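Local coordinates for acetaldehyde dehydrogenase (Acetylating) (Geobacillus thermoglucosidasius, PDB 5J78), which catalyses the NAD-dependent, coenzyme A-acylating interconversion of acetaldehyde and acetyl-CoA, a step consistent with ethanol formation in its thermophilic host, at residues A[254-259]-A[292-296]; A[246-252]-A[397-402]; A[262-266]-A[343-347]. All blocks are in the same frame, centred on the assembly; numbering follows the deposited sequence.

Contact 1 (A[254-259]-A[292-296])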
ATOM      1  N   ILE A 254      51.287 -21.269  -3.835  1.00 25.67           N
ATOM      2  CA  ILE A 254      50.174 -21.984  -3.198  1.00 34.24           C
ATOM      3  C   ILE A 254      50.144 -21.823  -1.675  1.00 30.16           C
ATOM      4  O   ILE A 254      49.083 -21.617  -1.080  1.00 29.45           O
ATOM      5  CB  ILE A 254      50.212 -23.486  -3.557  1.00 31.80           C
ATOM      6  CG1 ILE A 254      49.955 -23.648  -5.060  1.00 31.30           C
ATOM      7  CG2 ILE A 254      49.173 -24.288  -2.741  1.00 32.74           C
ATOM      8  CD1 ILE A 254      50.164 -25.037  -5.594  1.00 25.12           C
ATOM      9  N   ALA A 255      51.303 -21.886  -1.042  1.00 27.45           N
ATOM     10  CA  ALA A 255      51.364 -21.740   0.404  1.00 34.62           C
ATOM     11  C   ALA A 255      50.883 -20.351   0.851  1.00 32.12           C
ATOM     12  O   ALA A 255      50.140 -20.210   1.832  1.00 27.48           O
ATOM     13  CB  ALA A 255      52.763 -21.988   0.884  1.00 28.29           C
ATOM     14  N   LYS A 256      51.326 -19.326   0.137  1.00 26.51           N
ATOM     15  CA  LYS A 256      50.970 -17.948   0.476  1.00 38.61           C
ATOM     16  C   LYS A 256      49.476 -17.679   0.195  1.00 26.31           C
ATOM     17  O   LYS A 256      48.786 -16.978   0.948  1.00 25.86           O
ATOM     18  CB  LYS A 256      51.867 -16.989  -0.310  1.00 32.73           C
ATOM     19  CG  LYS A 256      51.619 -15.512  -0.082  1.00 38.22           C
ATOM     20  CD  LYS A 256      52.018 -15.094   1.316  1.00 49.07           C
ATOM     21  CE  LYS A 256      51.686 -13.635   1.571  1.00 45.23           C
ATOM     22  NZ  LYS A 256      51.038 -13.464   2.905  1.00 53.61           N
ATOM     23  N   ALA A 257      48.985 -18.262  -0.889  1.00 26.83           N
ATOM     24  CA  ALA A 257      47.602 -18.086  -1.292  1.00 30.25           C
ATOM     25  C   ALA A 257      46.660 -18.685  -0.253  1.00 32.54           C
ATOM     26  O   ALA A 257      45.703 -18.037   0.185  1.00 20.15           O
ATOM     27  CB  ALA A 257      47.371 -18.722  -2.641  1.00 35.18           C
ATOM     28  N   VAL A 258      46.953 -19.916   0.155  1.00 29.73           N
ATOM     29  CA  VAL A 258      46.150 -20.611   1.151  1.00 21.44           C
ATOM     30  C   VAL A 258      46.144 -19.861   2.465  1.00 29.37           C
ATOM     31  O   VAL A 258      45.101 -19.757   3.117  1.00 23.59           O
ATOM     32  CB  VAL A 258      46.666 -22.057   1.400  1.00 20.85           C
ATOM     33  CG1 VAL A 258      46.013 -22.687   2.643  1.00 19.47           C
ATOM     34  CG2 VAL A 258      46.395 -22.898   0.207  1.00 24.17           C
ATOM     35  N   GLN A 259      47.311 -19.364   2.859  1.00 24.28           N
ATOM     36  CA  GLN A 259      47.430 -18.574   4.073  1.00 26.60           C
ATOM     37  C   GLN A 259      46.561 -17.316   4.017  1.00 26.34           C
ATOM     38  O   GLN A 259      45.868 -16.985   4.985  1.00 23.04           O
ATOM     39  CB  GLN A 259      48.896 -18.201   4.309  1.00 28.06           C
ATOM     40  CG  GLN A 259      49.168 -17.476   5.611  1.00 36.30           C
ATOM     41  CD  GLN A 259      48.875 -15.985   5.543  1.00 57.24           C
ATOM     42  OE1 GLN A 259      49.352 -15.284   4.646  1.00 60.69           O
ATOM     43  NE2 GLN A 259      48.080 -15.492   6.494  1.00 60.39           N
ATOM     44  N   GLU A 292      48.053 -28.421   1.156  1.00 27.07           N
ATOM     45  CA  GLU A 292      48.431 -27.194   1.834  1.00 23.72           C
ATOM     46  C   GLU A 292      47.291 -26.676   2.737  1.00 22.89           C
ATOM     47  O   GLU A 292      47.539 -26.170   3.838  1.00 24.62           O
ATOM     48  CB  GLU A 292      48.838 -26.136   0.811  1.00 31.73           C
ATOM     49  CG  GLU A 292      49.498 -24.919   1.418  1.00 35.67           C
ATOM     50  CD  GLU A 292      50.842 -25.239   2.047  1.00 35.12           C
ATOM     51  OE1 GLU A 292      51.690 -25.838   1.354  1.00 37.72           O
ATOM     52  OE2 GLU A 292      51.054 -24.889   3.227  1.00 28.52           O
ATOM     53  N   LEU A 293      46.049 -26.820   2.281  1.00 26.53           N
ATOM     54  CA  LEU A 293      44.888 -26.424   3.085  1.00 27.88           C
ATOM     55  C   LEU A 293      44.800 -27.301   4.345  1.00 36.53           C
ATOM     56  O   LEU A 293      44.588 -26.802   5.459  1.00 21.84           O
ATOM     57  CB  LEU A 293      43.584 -26.536   2.279  1.00 20.54           C
ATOM     58  CG  LEU A 293      43.191 -25.361   1.361  1.00 25.98           C
ATOM     59  CD1 LEU A 293      42.212 -25.825   0.270  1.00 24.63           C
ATOM     60  CD2 LEU A 293      42.573 -24.210   2.174  1.00 23.35           C
ATOM     61  N   LYS A 294      44.941 -28.613   4.167  1.00 29.58           N
ATOM     62  CA  LYS A 294      44.949 -29.522   5.312  1.00 27.95           C
ATOM     63  C   LYS A 294      46.052 -29.133   6.287  1.00 27.04           C
ATOM     64  O   LYS A 294      45.819 -29.067   7.496  1.00 29.99           O
ATOM     65  CB  LYS A 294      45.106 -30.975   4.850  1.00 25.62           C
ATOM     66  CG  LYS A 294      43.807 -31.591   4.316  1.00 17.75           C
ATOM     67  CD  LYS A 294      43.998 -33.032   3.919  1.00 21.54           C
ATOM     68  CE  LYS A 294      42.709 -33.692   3.551  1.00 31.93           C
ATOM     69  NZ  LYS A 294      42.958 -35.045   2.962  1.00 29.49           N
ATOM     70  N   GLN A 295      47.240 -28.846   5.761  1.00 30.87           N
ATOM     71  CA  GLN A 295      48.378 -28.507   6.604  1.00 22.45           C
ATOM     72  C   GLN A 295      48.131 -27.252   7.415  1.00 28.58           C
ATOM     73  O   GLN A 295      48.685 -27.094   8.503  1.00 32.55           O
ATOM     74  CB  GLN A 295      49.642 -28.336   5.749  1.00 29.14           C
ATOM     75  CG  GLN A 295      50.934 -28.271   6.546  1.00 43.91           C
ATOM     76  CD  GLN A 295      51.349 -29.622   7.135  1.00 61.41           C
ATOM     77  OE1 GLN A 295      51.166 -30.679   6.514  1.00 57.00           O
ATOM     78  NE2 GLN A 295      51.908 -29.590   8.336  1.00 61.31           N
ATOM     79  N   GLN A 296      47.294 -26.359   6.899  1.00 29.01           N
ATOM     80  CA  GLN A 296      47.055 -25.075   7.558  1.00 26.16           C
ATOM     81  C   GLN A 296      45.720 -25.042   8.330  1.00 31.17           C
ATOM     82  O   GLN A 296      45.284 -23.977   8.792  1.00 27.00           O
ATOM     83  CB  GLN A 296      47.105 -23.936   6.518  1.00 23.12           C
ATOM     84  CG  GLN A 296      48.493 -23.724   5.896  1.00 23.43           C
ATOM     85  CD  GLN A 296      48.678 -22.378   5.170  1.00 34.04           C
ATOM     86  OE1 GLN A 296      48.201 -21.333   5.627  1.00 33.59           O
ATOM     87  NE2 GLN A 296      49.395 -22.406   4.042  1.00 29.94           N
TER
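Gln296 reaches across to helix 254-265 and lays its carboxamide against Ala255, Val258 and Gln259. Its chi1 of -66° sets CG anti to the carbonyl carbon, and the chain runs extended beyond CG, which brings the amide to the backbone of the facing helix. There NE2 donates to Ala255 O over 3.2 Å with an N-H...O angle of 159°. The donor lies in the carbonyl plane on a lone pair; the same oxygen also accepts the helical bond from Gln259 N. A second bond runs from Gln296 NE2 to Glu292 OE2 at 3.1 Å, meeting the anti side of the carboxylate. Both acceptors lie close to the amide plane, evidence that the pair of bonds fixes the rotation of the group. Its other end is defined by packing: Gln296 OE1 sits 3.3 Å from Gln259 CA, and the two glutamine amide planes are only 4° apart, almost parallel.

The Glu292 chain bends at chi2 and meets the helix with its aliphatic part, CG lying 3.8 Å from Ala255 CA and 3.9 Å from Val258 CG2. Val258 divides its contacts between its branches: CG2 faces Glu292, while CG1 lies 3.7 Å from Gln296 NE2 and 3.8 Å from Leu293 CD2. Lys256 forms a salt bridge with Glu472 of the second subunit, and Ile254 packs on Lys288 and Val289. Helix 254-265 therefore lies beside the C-terminal end of helix 286-295, whose Leu293 reaches Ala298 and Phe300 of strand 298-300, the outermost strand of the parallel sheet within this chain.

Contact 2 (A[246-252]-A[397-402]); sequences VYIHESA and GIHAED
Ser251 OG receives the backbone N-H groups of two successive residues across the contact: Glu401 N at 3.1 Å, and Asp402 N at 3.3 Å in a weak, less straight bond. The chi1 of 63° puts OG between the backbone N and the carbonyl carbon of its own residue, facing the 400-402 backbone. His249 ND1 also approaches OG, but at a separation too short to be taken at face value. With OG removed by an alanine here, the N-H groups of Glu401 and Asp402 would probably lose this acceptor, weakening the tie between the 249-252 turn and the start of helix 403-410, where Asp402 is the N-cap.

Before the turn the backbones run parallel, the short strand axes 4.4 Å apart and inclined by 11°. Tyr247 N bonds to Gly397 O, Tyr247 O accepts from His399 N at 2.7 Å, and His399 O takes His249 N at 3.0 Å, so one strand offers both groups of Tyr247 to two residues of the other.

Side chains divide between the two faces of the sheet. On one, Tyr247 and Ile398 extend alongside each other in the same direction, Tyr247 CD2 being 3.7 Å from Ile398 CD1; the phenol OH continues to Asp282. On the other, Val246 CG1 meets the His399 ring at its edge, 3.5 Å from CD2. Helix 403-410 packs on the tyrosine side and helix 254-265 on the histidine side, a sandwiching of a parallel sheet between helices that is consistent with the catalytic alpha/beta domain of the aldehyde dehydrogenase family.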
ATOM      1  N   VAL A 246      36.827 -17.424  -5.526  1.00 19.13           N
ATOM      2  CA  VAL A 246      38.247 -17.122  -5.636  1.00 22.04           C
ATOM      3  C   VAL A 246      38.939 -18.191  -6.472  1.00 26.40           C
ATOM      4  O   VAL A 246      38.827 -19.392  -6.201  1.00 26.85           O
ATOM      5  CB  VAL A 246      38.920 -17.003  -4.246  1.00 23.95           C
ATOM      6  CG1 VAL A 246      40.412 -16.687  -4.382  1.00 22.80           C
ATOM      7  CG2 VAL A 246      38.256 -15.927  -3.451  1.00 25.65           C
ATOM      8  N   TYR A 247      39.645 -17.726  -7.500  1.00 24.32           N
ATOM      9  CA  TYR A 247      40.359 -18.593  -8.456  1.00 22.54           C
ATOM     10  C   TYR A 247      41.815 -18.738  -8.046  1.00 23.77           C
ATOM     11  O   TYR A 247      42.512 -17.733  -7.897  1.00 25.52           O
ATOM     12  CB  TYR A 247      40.258 -17.997  -9.866  1.00 28.40           C
ATOM     13  CG  TYR A 247      40.973 -18.734 -10.980  1.00 35.42           C
ATOM     14  CD1 TYR A 247      41.003 -20.128 -11.032  1.00 35.34           C
ATOM     15  CD2 TYR A 247      41.593 -18.027 -12.015  1.00 27.98           C
ATOM     16  CE1 TYR A 247      41.658 -20.796 -12.074  1.00 28.41           C
ATOM     17  CE2 TYR A 247      42.242 -18.686 -13.054  1.00 33.19           C
ATOM     18  CZ  TYR A 247      42.266 -20.071 -13.079  1.00 36.37           C
ATOM     19  OH  TYR A 247      42.906 -20.720 -14.111  1.00 43.46           O
ATOM     20  N   ILE A 248      42.275 -19.975  -7.840  1.00 20.72           N
ATOM     21  CA  ILE A 248      43.706 -20.221  -7.653  1.00 34.21           C
ATOM     22  C   ILE A 248      44.228 -20.817  -8.955  1.00 23.33           C
ATOM     23  O   ILE A 248      43.939 -21.959  -9.298  1.00 25.31           O
ATOM     24  CB  ILE A 248      44.031 -21.164  -6.462  1.00 28.20           C
ATOM     25  CG1 ILE A 248      43.338 -20.684  -5.183  1.00 30.17           C
ATOM     26  CG2 ILE A 248      45.560 -21.222  -6.237  1.00 20.09           C
ATOM     27  CD1 ILE A 248      43.485 -21.628  -3.978  1.00 24.83           C
ATOM     28  N   HIS A 249      44.977 -20.002  -9.682  1.00 35.47           N
ATOM     29  CA  HIS A 249      45.554 -20.389 -10.966  1.00 33.53           C
ATOM     30  C   HIS A 249      46.855 -21.168 -10.729  1.00 36.53           C
ATOM     31  O   HIS A 249      47.528 -20.953  -9.717  1.00 25.12           O
ATOM     32  CB  HIS A 249      45.804 -19.131 -11.796  1.00 29.71           C
ATOM     33  CG  HIS A 249      46.535 -19.366 -13.076  1.00 32.93           C
ATOM     34  ND1 HIS A 249      47.831 -18.939 -13.275  1.00 31.25           N
ATOM     35  CD2 HIS A 249      46.145 -19.946 -14.236  1.00 27.81           C
ATOM     36  CE1 HIS A 249      48.216 -19.269 -14.494  1.00 37.60           C
ATOM     37  NE2 HIS A 249      47.209 -19.870 -15.102  1.00 31.48           N
ATOM     38  N   GLU A 250      47.210 -22.054 -11.661  1.00 36.76           N
ATOM     39  CA  GLU A 250      48.393 -22.913 -11.509  1.00 33.51           C
ATOM     40  C   GLU A 250      49.670 -22.120 -11.244  1.00 32.32           C
ATOM     41  O   GLU A 250      50.636 -22.649 -10.693  1.00 37.91           O
ATOM     42  CB  GLU A 250      48.568 -23.788 -12.751  1.00 35.60           C
ATOM     43  CG  GLU A 250      49.283 -23.112 -13.908  1.00 35.19           C
ATOM     44  CD  GLU A 250      49.173 -23.893 -15.217  1.00 50.18           C
ATOM     45  OE1 GLU A 250      49.924 -23.572 -16.163  1.00 66.05           O
ATOM     46  OE2 GLU A 250      48.339 -24.822 -15.306  1.00 55.37           O
ATOM     47  N   SER A 251      49.673 -20.845 -11.622  1.00 32.81           N
ATOM     48  CA  SER A 251      50.850 -19.999 -11.423  1.00 31.08           C
ATOM     49  C   SER A 251      50.989 -19.468  -9.993  1.00 30.85           C
ATOM     50  O   SER A 251      51.958 -18.781  -9.690  1.00 35.56           O
ATOM     51  CB  SER A 251      50.817 -18.812 -12.389  1.00 41.70           C
ATOM     52  OG  SER A 251      49.697 -17.978 -12.142  1.00 35.87           O
ATOM     53  N   ALA A 252      50.026 -19.769  -9.122  1.00 29.01           N
ATOM     54  CA  ALA A 252      50.022 -19.207  -7.760  1.00 25.97           C
ATOM     55  C   ALA A 252      51.108 -19.750  -6.845  1.00 34.76           C
ATOM     56  O   ALA A 252      51.404 -20.947  -6.868  1.00 30.11           O
ATOM     57  CB  ALA A 252      48.677 -19.452  -7.105  1.00 31.35           C
ATOM     58  N   GLY A 397      37.902 -12.781  -6.172  1.00 18.82           N
ATOM     59  CA  GLY A 397      39.333 -12.898  -5.960  1.00 18.03           C
ATOM     60  C   GLY A 397      40.027 -13.803  -6.967  1.00 20.45           C
ATOM     61  O   GLY A 397      39.411 -14.686  -7.582  1.00 23.23           O
ATOM     62  N   ILE A 398      41.324 -13.571  -7.135  1.00 18.44           N
ATOM     63  CA  ILE A 398      42.174 -14.480  -7.901  1.00 19.50           C
ATOM     64  C   ILE A 398      43.581 -14.490  -7.311  1.00 28.63           C
ATOM     65  O   ILE A 398      44.096 -13.438  -6.919  1.00 20.94           O
ATOM     66  CB  ILE A 398      42.238 -14.086  -9.409  1.00 26.26           C
ATOM     67  CG1 ILE A 398      43.291 -14.925 -10.139  1.00 26.29           C
ATOM     68  CG2 ILE A 398      42.548 -12.587  -9.573  1.00 18.89           C
ATOM     69  CD1 ILE A 398      43.267 -14.780 -11.662  1.00 25.02           C
ATOM     70  N   HIS A 399      44.185 -15.683  -7.244  1.00 27.64           N
ATOM     71  CA  HIS A 399      45.592 -15.835  -6.864  1.00 26.69           C
ATOM     72  C   HIS A 399      46.409 -16.341  -8.037  1.00 26.09           C
ATOM     73  O   HIS A 399      46.131 -17.412  -8.578  1.00 29.02           O
ATOM     74  CB  HIS A 399      45.731 -16.784  -5.680  1.00 27.78           C
ATOM     75  CG  HIS A 399      45.146 -16.235  -4.423  1.00 24.96           C
ATOM     76  ND1 HIS A 399      45.863 -15.437  -3.555  1.00 25.15           N
ATOM     77  CD2 HIS A 399      43.901 -16.329  -3.908  1.00 16.76           C
ATOM     78  CE1 HIS A 399      45.087 -15.085  -2.544  1.00 22.11           C
ATOM     79  NE2 HIS A 399      43.890 -15.610  -2.738  1.00 21.97           N
ATOM     80  N   ALA A 400      47.436 -15.582  -8.412  1.00 24.92           N
ATOM     81  CA  ALA A 400      48.156 -15.867  -9.647  1.00 32.96           C
ATOM     82  C   ALA A 400      49.405 -15.011  -9.764  1.00 30.06           C
ATOM     83  O   ALA A 400      49.460 -13.925  -9.212  1.00 30.96           O
ATOM     84  CB  ALA A 400      47.235 -15.643 -10.847  1.00 21.55           C
ATOM     85  N   GLU A 401      50.427 -15.515 -10.459  1.00 40.44           N
ATOM     86  CA  GLU A 401      51.616 -14.708 -10.744  1.00 38.61           C
ATOM     87  C   GLU A 401      51.739 -14.398 -12.239  1.00 35.41           C
ATOM     88  O   GLU A 401      52.581 -13.604 -12.659  1.00 33.05           O
ATOM     89  CB  GLU A 401      52.868 -15.422 -10.233  1.00 50.55           C
ATOM     90  CG  GLU A 401      52.873 -15.625  -8.712  1.00 47.51           C
ATOM     91  CD  GLU A 401      52.794 -14.315  -7.934  1.00 49.75           C
ATOM     92  OE1 GLU A 401      53.201 -13.264  -8.479  1.00 56.99           O
ATOM     93  OE2 GLU A 401      52.320 -14.333  -6.775  1.00 52.70           O
ATOM     94  N   ASP A 402      50.878 -15.020 -13.029  1.00 33.34           N
ATOM     95  CA  ASP A 402      50.830 -14.794 -14.464  1.00 39.96           C
ATOM     96  C   ASP A 402      49.982 -13.551 -14.742  1.00 32.97           C
ATOM     97  O   ASP A 402      48.754 -13.613 -14.687  1.00 35.31           O
ATOM     98  CB  ASP A 402      50.256 -16.034 -15.166  1.00 36.36           C
ATOM     99  CG  ASP A 402      50.371 -15.966 -16.679  1.00 50.40           C
ATOM    100  OD1 ASP A 402      50.342 -14.855 -17.243  1.00 46.41           O
ATOM    101  OD2 ASP A 402      50.468 -17.040 -17.309  1.00 54.84           O
TER

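Contact 3 (A[262-266]-A[343-347]); sequences IQSKT and VKLLV
Leu345 points its side chain at the last turn of helix 254-265; its CB and both methyls have neighbours on the other segment, while CG serves to spread the methyls. CB lies 4.0 Å from Thr266 CG2, the two side chains crossing at about a right angle. A chi1 of 69° holds CG between the backbone N and the carbonyl carbon, and from there the two methyls spread over the helix. CD1 is 4.1 Å from Ile262 CG1. More loosely placed, Leu345 CD1 lies 4.3 Å from Lys265 CG. CD2 comes to 3.9 Å from Ile262 CG1, again nearly perpendicular to the isoleucine chain. The leucine tip therefore rests on residues separated by three positions along the helix, as expected for side chains on one helical face.

In the fold this is a helix packed on a parallel alpha/beta sheet: strand 345-349 runs between strands 298-300 and 367-373, and Leu345 also touches Ala298 and Leu368 on them. The ammonium end of Lys265 leads away from the leucine, NZ bonding to the carbonyl oxygens of Glu276 and Ser365.

Thr266 supplies the rest of the contact, its two branches doing different work. The methyl CG2 presses on Lys344 O at 3.2 Å. The hydroxyl turns back toward Ile262, OG1 donating to Ile262 O over 2.8 Å from a position tilted 30° out of the carbonyl plane. Thr266 N reaches the same oxygen from the opposite face, so one acceptor is gripped by two donors of a single residue. A water donates to Thr266 OG1 at 2.6 Å and is joined by a weak bond to Lys344 NZ, bridging Thr266 to Lys344. On the helix, Gln263 NE2 bonds to Met473 O of the second subunit.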
ATOM      1  N   ILE A 262      42.802 -18.471   4.230  1.00 19.36           N
ATOM      2  CA  ILE A 262      42.350 -18.983   5.523  1.00 23.61           C
ATOM      3  C   ILE A 262      42.257 -17.843   6.521  1.00 22.07           C
ATOM      4  O   ILE A 262      41.298 -17.755   7.290  1.00 22.49           O
ATOM      5  CB  ILE A 262      43.286 -20.103   6.061  1.00 25.63           C
ATOM      6  CG1 ILE A 262      43.047 -21.384   5.273  1.00 26.32           C
ATOM      7  CG2 ILE A 262      43.034 -20.359   7.535  1.00 23.22           C
ATOM      8  CD1 ILE A 262      44.044 -22.546   5.597  1.00 23.68           C
ATOM      9  N   GLN A 263      43.234 -16.948   6.499  1.00 17.89           N
ATOM     10  CA  GLN A 263      43.171 -15.802   7.386  1.00 21.86           C
ATOM     11  C   GLN A 263      41.901 -14.967   7.119  1.00 28.52           C
ATOM     12  O   GLN A 263      41.224 -14.526   8.050  1.00 19.58           O
ATOM     13  CB  GLN A 263      44.416 -14.924   7.235  1.00 23.79           C
ATOM     14  CG  GLN A 263      44.532 -13.883   8.352  1.00 34.16           C
ATOM     15  CD  GLN A 263      45.664 -12.886   8.145  1.00 51.36           C
ATOM     16  OE1 GLN A 263      46.350 -12.888   7.115  1.00 57.42           O
ATOM     17  NE2 GLN A 263      45.853 -12.016   9.127  1.00 38.41           N
ATOM     18  N   SER A 264      41.587 -14.764   5.846  1.00 24.49           N
ATOM     19  CA  SER A 264      40.434 -13.965   5.446  1.00 17.59           C
ATOM     20  C   SER A 264      39.120 -14.680   5.748  1.00 20.89           C
ATOM     21  O   SER A 264      38.184 -14.073   6.278  1.00 18.35           O
ATOM     22  CB  SER A 264      40.515 -13.627   3.945  1.00 23.38           C
ATOM     23  OG  SER A 264      39.278 -13.157   3.452  1.00 22.81           O
ATOM     24  N   LYS A 265      39.052 -15.964   5.396  1.00 21.12           N
ATOM     25  CA  LYS A 265      37.820 -16.749   5.534  1.00 18.19           C
ATOM     26  C   LYS A 265      37.410 -16.948   6.987  1.00 25.08           C
ATOM     27  O   LYS A 265      36.226 -16.873   7.323  1.00 21.85           O
ATOM     28  CB  LYS A 265      37.984 -18.109   4.847  1.00 21.94           C
ATOM     29  CG  LYS A 265      36.831 -19.083   5.032  1.00 23.23           C
ATOM     30  CD  LYS A 265      35.498 -18.465   4.652  1.00 19.20           C
ATOM     31  CE  LYS A 265      34.501 -19.515   4.346  1.00 17.99           C
ATOM     32  NZ  LYS A 265      33.172 -18.903   4.027  1.00 22.30           N
ATOM     33  N   THR A 266      38.389 -17.192   7.853  1.00 26.24           N
ATOM     34  CA  THR A 266      38.083 -17.490   9.244  1.00 23.16           C
ATOM     35  C   THR A 266      38.032 -16.224  10.096  1.00 19.06           C
ATOM     36  O   THR A 266      37.762 -16.290  11.288  1.00 19.34           O
ATOM     37  CB  THR A 266      39.111 -18.488   9.841  1.00 24.52           C
ATOM     38  OG1 THR A 266      40.414 -17.885   9.895  1.00 20.03           O
ATOM     39  CG2 THR A 266      39.160 -19.758   8.990  1.00 18.84           C
ATOM     40  N   VAL A 343      40.900 -27.803  14.024  1.00 29.98           N
ATOM     41  CA  VAL A 343      40.372 -27.476  12.700  1.00 26.33           C
ATOM     42  C   VAL A 343      40.012 -25.982  12.608  1.00 24.49           C
ATOM     43  O   VAL A 343      39.366 -25.445  13.496  1.00 23.43           O
ATOM     44  CB  VAL A 343      39.138 -28.332  12.369  1.00 28.51           C
ATOM     45  CG1 VAL A 343      38.452 -27.848  11.088  1.00 28.35           C
ATOM     46  CG2 VAL A 343      39.528 -29.785  12.223  1.00 27.81           C
ATOM     47  N   LYS A 344      40.434 -25.314  11.538  1.00 22.79           N
ATOM     48  CA  LYS A 344      40.158 -23.870  11.381  1.00 24.95           C
ATOM     49  C   LYS A 344      39.014 -23.569  10.419  1.00 23.97           C
ATOM     50  O   LYS A 344      38.379 -22.511  10.501  1.00 26.67           O
ATOM     51  CB  LYS A 344      41.403 -23.132  10.907  1.00 27.22           C
ATOM     52  CG  LYS A 344      42.387 -22.812  12.030  1.00 31.63           C
ATOM     53  CD  LYS A 344      43.667 -22.237  11.452  1.00 49.06           C
ATOM     54  CE  LYS A 344      44.250 -21.108  12.295  1.00 62.67           C
ATOM     55  NZ  LYS A 344      44.828 -20.027  11.425  1.00 50.46           N
ATOM     56  N   LEU A 345      38.768 -24.485   9.495  1.00 23.58           N
ATOM     57  CA  LEU A 345      37.676 -24.325   8.552  1.00 23.59           C
ATOM     58  C   LEU A 345      37.331 -25.665   7.956  1.00 25.67           C
ATOM     59  O   LEU A 345      38.185 -26.544   7.837  1.00 24.46           O
ATOM     60  CB  LEU A 345      38.034 -23.320   7.446  1.00 20.01           C
ATOM     61  CG  LEU A 345      39.106 -23.697   6.420  1.00 27.13           C
ATOM     62  CD1 LEU A 345      39.120 -22.712   5.256  1.00 24.91           C
ATOM     63  CD2 LEU A 345      40.470 -23.741   7.069  1.00 28.37           C
ATOM     64  N   LEU A 346      36.055 -25.807   7.625  1.00 20.01           N
ATOM     65  CA  LEU A 346      35.523 -26.928   6.883  1.00 18.30           C
ATOM     66  C   LEU A 346      35.514 -26.649   5.401  1.00 27.21           C
ATOM     67  O   LEU A 346      35.097 -25.572   4.978  1.00 23.83           O
ATOM     68  CB  LEU A 346      34.090 -27.216   7.336  1.00 18.57           C
ATOM     69  CG  LEU A 346      33.874 -27.368   8.834  1.00 20.06           C
ATOM     70  CD1 LEU A 346      32.410 -27.747   9.118  1.00 21.38           C
ATOM     71  CD2 LEU A 346      34.831 -28.435   9.396  1.00 18.44           C
ATOM     72  N   VAL A 347      35.936 -27.636   4.619  1.00 22.19           N
ATOM     73  CA  VAL A 347      35.958 -27.552   3.167  1.00 18.28           C
ATOM     74  C   VAL A 347      35.171 -28.721   2.572  1.00 29.43           C
ATOM     75  O   VAL A 347      35.175 -29.830   3.115  1.00 31.25           O
ATOM     76  CB  VAL A 347      37.387 -27.569   2.615  1.00 23.52           C
ATOM     77  CG1 VAL A 347      37.367 -27.485   1.089  1.00 27.26           C
ATOM     78  CG2 VAL A 347      38.213 -26.451   3.223  1.00 23.21           C
TER
HETATM   79  O   HOH W   1      41.955 -18.739  11.782  1.00 42.84           O

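From the N terminus, strand 244-248 comes first and leads through the 249-252 turn into helix 254-265. Contact 2 closes the longest loop, 144 residues, by pairing that strand with strand 395-399; contacts 1 and 3 are nested inside it. Contact 1 closes a loop of 32 residues and contact 3 one of 76, and their segments alternate, so these loops cross. Helix 254-265 is common ground: contact 1 uses its first turns, contact 3 its last. Ala257 CB touches His399 ND1 of contact 2 at 3.7 Å, while Ile262 CD1 meets Gln296 CB at 3.5 Å. Together they join helix 254-265 to helix 286-295 and to strand 345-349, and its preceding strand 244-248 to strand 395-399.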